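Local atomic coordinates of tripeptidase (Staphylococcus aureus subsp. aureus, PDB entry 3RZA), a protein that probably releases the N-terminal residue from tripeptides, as a metal-dependent aminopeptidase of the M20 peptidase family. Residues A[196-200]-A[309-315]; A[222-228]-A[260-266]. One frame throughout, in Å; residues are numbered along the deposited sequence. Where two conformers were deposited one is given.

Contact 1: A[196-200]-A[309-315]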
loop_
_atom_site.group_PDB
_atom_site.type_symbol
_atom_site.label_atom_id
_atom_site.label_comp_id
_atom_site.label_asym_id
_atom_site.label_seq_id
_atom_site.Cartn_x
_atom_site.Cartn_y
_atom_site.Cartn_z
ATOM N N VAL A 196 -27.833 3.868 25.329
ATOM C CA VAL A 196 -28.727 2.689 25.611
ATOM C C VAL A 196 -28.644 1.585 24.566
ATOM O O VAL A 196 -29.263 0.518 24.728
ATOM C CB VAL A 196 -30.221 3.110 25.827
ATOM C CG1 VAL A 196 -30.310 4.096 27.024
ATOM C CG2 VAL A 196 -30.878 3.713 24.517
ATOM N N GLY A 197 -27.863 1.811 23.513
ATOM C CA GLY A 197 -27.658 0.816 22.512
ATOM C C GLY A 197 -26.414 1.107 21.736
ATOM O O GLY A 197 -25.983 2.254 21.671
ATOM N N ALA A 198 -25.833 0.056 21.162
ATOM C CA ALA A 198 -24.573 0.135 20.399
ATOM C C ALA A 198 -24.652 -0.945 19.320
ATOM O O ALA A 198 -25.350 -1.939 19.524
ATOM C CB ALA A 198 -23.362 -0.099 21.341
ATOM N N PRO A 199 -23.964 -0.754 18.162
ATOM C CA PRO A 199 -24.111 -1.685 17.036
ATOM C C PRO A 199 -23.237 -2.937 17.161
ATOM O O PRO A 199 -22.336 -3.003 18.036
ATOM C CB PRO A 199 -23.634 -0.854 15.859
ATOM C CG PRO A 199 -22.499 -0.061 16.443
ATOM C CD PRO A 199 -22.873 0.202 17.903
ATOM N N THR A 200 -23.550 -3.937 16.334
ATOM C CA THR A 200 -22.604 -5.020 15.962
ATOM C C THR A 200 -21.564 -4.469 14.980
ATOM O O THR A 200 -21.938 -3.839 14.028
ATOM C CB THR A 200 -23.340 -6.208 15.301
ATOM O OG1 THR A 200 -24.351 -6.684 16.185
ATOM C CG2 THR A 200 -22.378 -7.378 14.980
ATOM N N PRO A 309 -20.595 -7.675 19.676
ATOM C CA PRO A 309 -22.022 -7.721 19.366
ATOM C C PRO A 309 -22.771 -6.467 19.824
ATOM O O PRO A 309 -22.406 -5.860 20.832
ATOM C CB PRO A 309 -22.506 -8.958 20.124
ATOM C CG PRO A 309 -21.599 -9.038 21.329
ATOM C CD PRO A 309 -20.290 -8.370 20.945
ATOM N N GLY A 310 -23.826 -6.119 19.089
ATOM C CA GLY A 310 -24.692 -5.001 19.426
ATOM C C GLY A 310 -25.667 -5.318 20.528
ATOM O O GLY A 310 -25.846 -6.468 20.888
ATOM N N PHE A 311 -26.240 -4.272 21.106
ATOM C CA PHE A 311 -27.299 -4.391 22.098
ATOM C C PHE A 311 -28.229 -3.172 22.021
ATOM O O PHE A 311 -27.936 -2.168 21.349
ATOM C CB PHE A 311 -26.711 -4.548 23.513
ATOM C CG PHE A 311 -26.037 -3.304 24.041
ATOM C CD1 PHE A 311 -24.714 -3.024 23.730
ATOM C CD2 PHE A 311 -26.733 -2.397 24.851
ATOM C CE1 PHE A 311 -24.096 -1.869 24.205
ATOM C CE2 PHE A 311 -26.126 -1.232 25.315
ATOM C CZ PHE A 311 -24.806 -0.975 24.998
ATOM N N LYS A 312 -29.371 -3.304 22.667
ATOM C CA LYS A 312 -30.318 -2.214 22.840
ATOM C C LYS A 312 -31.055 -2.542 24.117
ATOM O O LYS A 312 -31.697 -3.591 24.196
ATOM C CB LYS A 312 -31.284 -2.144 21.646
ATOM C CG LYS A 312 -32.430 -1.054 21.729
ATOM C CD LYS A 312 -31.898 0.378 21.759
ATOM C CE LYS A 312 -33.027 1.407 21.942
ATOM N NZ LYS A 312 -33.570 1.512 23.387
ATOM N N ILE A 313 -30.904 -1.700 25.135
ATOM C CA ILE A 313 -31.638 -1.862 26.382
ATOM C C ILE A 313 -32.959 -1.079 26.262
ATOM O O ILE A 313 -32.981 0.082 25.822
ATOM C CB ILE A 313 -30.827 -1.387 27.598
ATOM C CG1 ILE A 313 -29.424 -2.037 27.630
ATOM C CG2 ILE A 313 -31.587 -1.695 28.869
ATOM C CD1 ILE A 313 -29.412 -3.541 27.561
ATOM N N ASN A 314 -34.054 -1.746 26.599
ATOM C CA ASN A 314 -35.377 -1.141 26.610
ATOM C C ASN A 314 -35.368 0.118 27.504
ATOM O O ASN A 314 -34.842 0.093 28.615
ATOM C CB ASN A 314 -36.391 -2.193 27.098
ATOM C CG ASN A 314 -37.816 -1.709 27.076
ATOM O OD1 ASN A 314 -38.172 -0.702 27.710
ATOM N ND2 ASN A 314 -38.668 -2.469 26.416
ATOM N N ASP A 315 -35.967 1.202 27.014
ATOM C CA ASP A 315 -35.904 2.507 27.703
ATOM C C ASP A 315 -36.652 2.576 29.048
ATOM O O ASP A 315 -36.416 3.512 29.808
ATOM C CB ASP A 315 -36.414 3.631 26.790
ATOM C CG ASP A 315 -35.514 3.854 25.579
ATOM O OD1 ASP A 315 -34.616 4.742 25.651
ATOM O OD2 ASP A 315 -35.694 3.116 24.572
HETATM O O HOH W 1 -22.126 -3.174 20.940
#

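Contact 2: A[222-228]-A[260-266]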
loop_
_atom_site.group_PDB
_atom_site.type_symbol
_atom_site.label_atom_id
_atom_site.label_comp_id
_atom_site.label_asym_id
_atom_site.label_seq_id
_atom_site.Cartn_x
_atom_site.Cartn_y
_atom_site.Cartn_z
ATOM N N VAL A 222 -4.864 -10.484 -15.754
ATOM C CA VAL A 222 -6.113 -10.086 -15.108
ATOM C C VAL A 222 -5.681 -9.188 -13.945
ATOM O O VAL A 222 -4.924 -9.635 -13.070
ATOM C CB VAL A 222 -6.913 -11.329 -14.590
ATOM C CG1 VAL A 222 -8.191 -10.905 -13.902
ATOM C CG2 VAL A 222 -7.233 -12.313 -15.741
ATOM N N SER A 223 -6.068 -7.910 -13.977
ATOM C CA SER A 223 -5.653 -6.965 -12.951
ATOM C C SER A 223 -6.490 -7.151 -11.684
ATOM O O SER A 223 -7.705 -7.019 -11.750
ATOM C CB SER A 223 -5.800 -5.533 -13.419
ATOM O OG SER A 223 -5.337 -4.666 -12.399
ATOM N N ALA A 224 -5.837 -7.447 -10.547
ATOM C CA ALA A 224 -6.497 -7.447 -9.240
ATOM C C ALA A 224 -6.926 -6.043 -8.790
ATOM O O ALA A 224 -7.889 -5.915 -8.051
ATOM C CB ALA A 224 -5.580 -8.102 -8.159
ATOM N N ILE A 225 -6.214 -4.998 -9.233
ATOM C CA ILE A 225 -6.623 -3.591 -8.953
ATOM C C ILE A 225 -7.964 -3.266 -9.625
ATOM O O ILE A 225 -8.901 -2.825 -8.928
ATOM C CB ILE A 225 -5.553 -2.569 -9.362
ATOM C CG1 ILE A 225 -4.358 -2.651 -8.413
ATOM C CG2 ILE A 225 -6.134 -1.141 -9.389
ATOM C CD1 ILE A 225 -3.102 -1.869 -8.920
ATOM N N ASN A 226 -8.081 -3.562 -10.931
ATOM C CA ASN A 226 -9.368 -3.366 -11.652
ATOM C C ASN A 226 -10.515 -4.139 -11.014
ATOM O O ASN A 226 -11.585 -3.596 -10.852
ATOM C CB ASN A 226 -9.271 -3.740 -13.139
ATOM C CG ASN A 226 -8.303 -2.855 -13.907
ATOM O OD1 ASN A 226 -7.591 -2.028 -13.321
ATOM N ND2 ASN A 226 -8.273 -3.018 -15.213
ATOM N N ILE A 227 -10.269 -5.402 -10.652
ATOM C CA ILE A 227 -11.291 -6.249 -10.016
ATOM C C ILE A 227 -11.787 -5.675 -8.684
ATOM O O ILE A 227 -12.999 -5.562 -8.469
ATOM C CB ILE A 227 -10.771 -7.683 -9.737
ATOM C CG1 ILE A 227 -10.638 -8.468 -11.032
ATOM C CG2 ILE A 227 -11.738 -8.426 -8.790
ATOM C CD1 ILE A 227 -9.897 -9.798 -10.862
ATOM N N ALA A 228 -10.823 -5.337 -7.813
ATOM C CA ALA A 228 -11.062 -4.776 -6.487
ATOM C C ALA A 228 -11.782 -3.433 -6.553
ATOM O O ALA A 228 -12.726 -3.209 -5.780
ATOM C CB ALA A 228 -9.727 -4.627 -5.722
ATOM N N VAL A 260 0.877 -5.942 -14.955
ATOM C CA VAL A 260 -0.525 -6.124 -14.548
ATOM C C VAL A 260 -0.506 -6.667 -13.096
ATOM O O VAL A 260 0.154 -7.679 -12.824
ATOM C CB VAL A 260 -1.338 -7.072 -15.518
ATOM C CG1 VAL A 260 -2.794 -7.273 -15.020
ATOM C CG2 VAL A 260 -1.371 -6.519 -16.936
ATOM N N ALA A 261 -1.162 -5.939 -12.175
ATOM C CA ALA A 261 -1.138 -6.250 -10.734
ATOM C C ALA A 261 -1.911 -7.522 -10.451
ATOM O O ALA A 261 -3.080 -7.619 -10.812
ATOM C CB ALA A 261 -1.758 -5.072 -9.913
ATOM N N ASP A 262 -1.270 -8.499 -9.817
ATOM C CA ASP A 262 -1.932 -9.799 -9.543
ATOM C C ASP A 262 -2.429 -9.997 -8.096
ATOM O O ASP A 262 -2.919 -11.097 -7.780
ATOM C CB ASP A 262 -1.052 -10.975 -9.986
ATOM C CG ASP A 262 0.181 -11.177 -9.111
ATOM O OD1 ASP A 262 0.501 -10.305 -8.290
ATOM O OD2 ASP A 262 0.860 -12.212 -9.300
ATOM N N GLU A 263 -2.312 -8.974 -7.244
ATOM C CA GLU A 263 -2.765 -9.064 -5.860
ATOM C C GLU A 263 -3.152 -7.735 -5.261
ATOM O O GLU A 263 -2.381 -6.783 -5.322
ATOM C CB GLU A 263 -1.706 -9.706 -4.972
ATOM C CG GLU A 263 -2.088 -9.777 -3.467
ATOM C CD GLU A 263 -1.235 -10.746 -2.661
ATOM O OE1 GLU A 263 -0.401 -11.428 -3.249
ATOM O OE2 GLU A 263 -1.398 -10.826 -1.427
ATOM N N VAL A 264 -4.304 -7.729 -4.591
ATOM C CA VAL A 264 -4.765 -6.605 -3.801
ATOM C C VAL A 264 -5.295 -7.122 -2.478
ATOM O O VAL A 264 -6.061 -8.095 -2.453
ATOM C CB VAL A 264 -5.886 -5.853 -4.540
ATOM C CG1 VAL A 264 -6.558 -4.850 -3.625
ATOM C CG2 VAL A 264 -5.322 -5.145 -5.753
ATOM N N ILE A 265 -4.913 -6.461 -1.387
ATOM C CA ILE A 265 -5.464 -6.724 -0.053
ATOM C C ILE A 265 -6.350 -5.559 0.302
ATOM O O ILE A 265 -5.900 -4.404 0.205
ATOM C CB ILE A 265 -4.359 -6.848 1.030
ATOM C CG1 ILE A 265 -3.338 -7.935 0.666
ATOM C CG2 ILE A 265 -4.989 -7.091 2.416
ATOM C CD1 ILE A 265 -3.901 -9.346 0.545
ATOM N N LEU A 266 -7.620 -5.862 0.613
ATOM C CA LEU A 266 -8.602 -4.888 1.108
ATOM C C LEU A 266 -8.863 -5.186 2.562
ATOM O O LEU A 266 -9.002 -6.347 2.918
ATOM C CB LEU A 266 -9.947 -5.024 0.374
ATOM C CG LEU A 266 -10.062 -4.745 -1.117
ATOM C CD1 LEU A 266 -9.524 -3.386 -1.415
ATOM C CD2 LEU A 266 -9.361 -5.800 -1.930
HETATM O O HOH W 2 -2.970 -3.664 -13.070
#

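Contact 1: A[196-200]-A[309-315]
Phe311 and Lys312 run antiparallel to Ala198 and Gly197. Ala198 and Phe311 form the hydrogen-bonded pair, with Ala198 N to Phe311 O at 3.1 Å and Phe311 N to Ala198 O at 3.0 Å. Gly197 and Lys312 follow as a non-hydrogen-bonded pair, then Ile313 N reaches Val196 O at 2.8 Å in a nearly straight bond (173° at the hydrogen).

From its CB, the Phe311 side chain turns over its own backbone, because CG sits between the backbone N and the carbonyl carbon (chi1 69°), and the ring comes to lie across the partner strand. CD1 and CE1 meet the Ala198 methyl, CE1 to CB being 3.4 Å, while CD2 and CE2 lie against Gly197 CA and near Val196 O. At the tip, CZ touches Ala198 CB at 4.0 Å and Ala198 N, which stands over the ring centre; Gly197 CA makes a CH-pi contact over the same face, 4.2 Å from the centroid.

This pairing joins strands 194-209 and 299-312 where, as in M20 peptidases, two extended segments link the catalytic domain to the lid. Towards the lid the regular pairing ends: Gly310 N bonds to Thr200 OG1 at 3.0 Å, and a water donates to Pro199 O and Pro309 O. At the other end Lys312, bent at chi2 and chi4, lies alongside Val196, its NZ bonded to Ile313 O and salt-bridged to Asp315 OD2 at 2.9 Å.

Contact 2: A[222-228]-A[260-266]
Ala224 and Ala228, one helical turn apart, both direct their methyls at the strand, and Val264 answers with a branch for each. Val264 CG1, anti to the backbone N (chi1 169°), reaches Ala228 CB at 3.8 Å. CG2 lies against the helix backbone, 3.5 Å from Ala224 O, and also touches Ala224 CB. Ile225 leaves the helix at a different angle and crosses Val264 at about a right angle: its CG1 meets Val264 CG2, while CD1 runs on to the Ala261 methyl at 3.6 Å.

The helix thus packs on the sheet of the lid domain, in the alpha/beta arrangement expected for an M20 peptidase, with the axes of 224-228 and 263-266 approaching to 7.5 Å at 36°. Its first turn is tied to the chain leading into the strand by Ala224 N to Ala261 O, 2.8 Å. Ser223 is the N-cap; its OG accepts weakly from Ile225 N and Asn226 N and donates to a water that also takes the N-H of Ala261. Beside the cap, Val260 CG1 presses on Ser223 N and CA. Ile225 and Ala261 also pack on Gly249 of the second subunit.

How the contacts relate
Contact 1 lies at the junction between the two domains and contact 2 far out in the lid; their centres are 38 Å apart and their nearest atoms about 17 Å. Strand 194-209 connects them: it starts at contact 1, runs out beside strand 263-272, and is followed in the chain by helix 224-234. Contact 2 thus falls within the chain excursion that leaves at 196-200 and returns at 309-315. The Ala198 side chain is about 13 Å from the zinc ion, which His98, Asp129 and Asp186 bind; Asp129 is shared with a calcium ion also held by Glu163 and His366. Contact 2, which reaches the second subunit, probably belongs to the dimer-facing side of the lid.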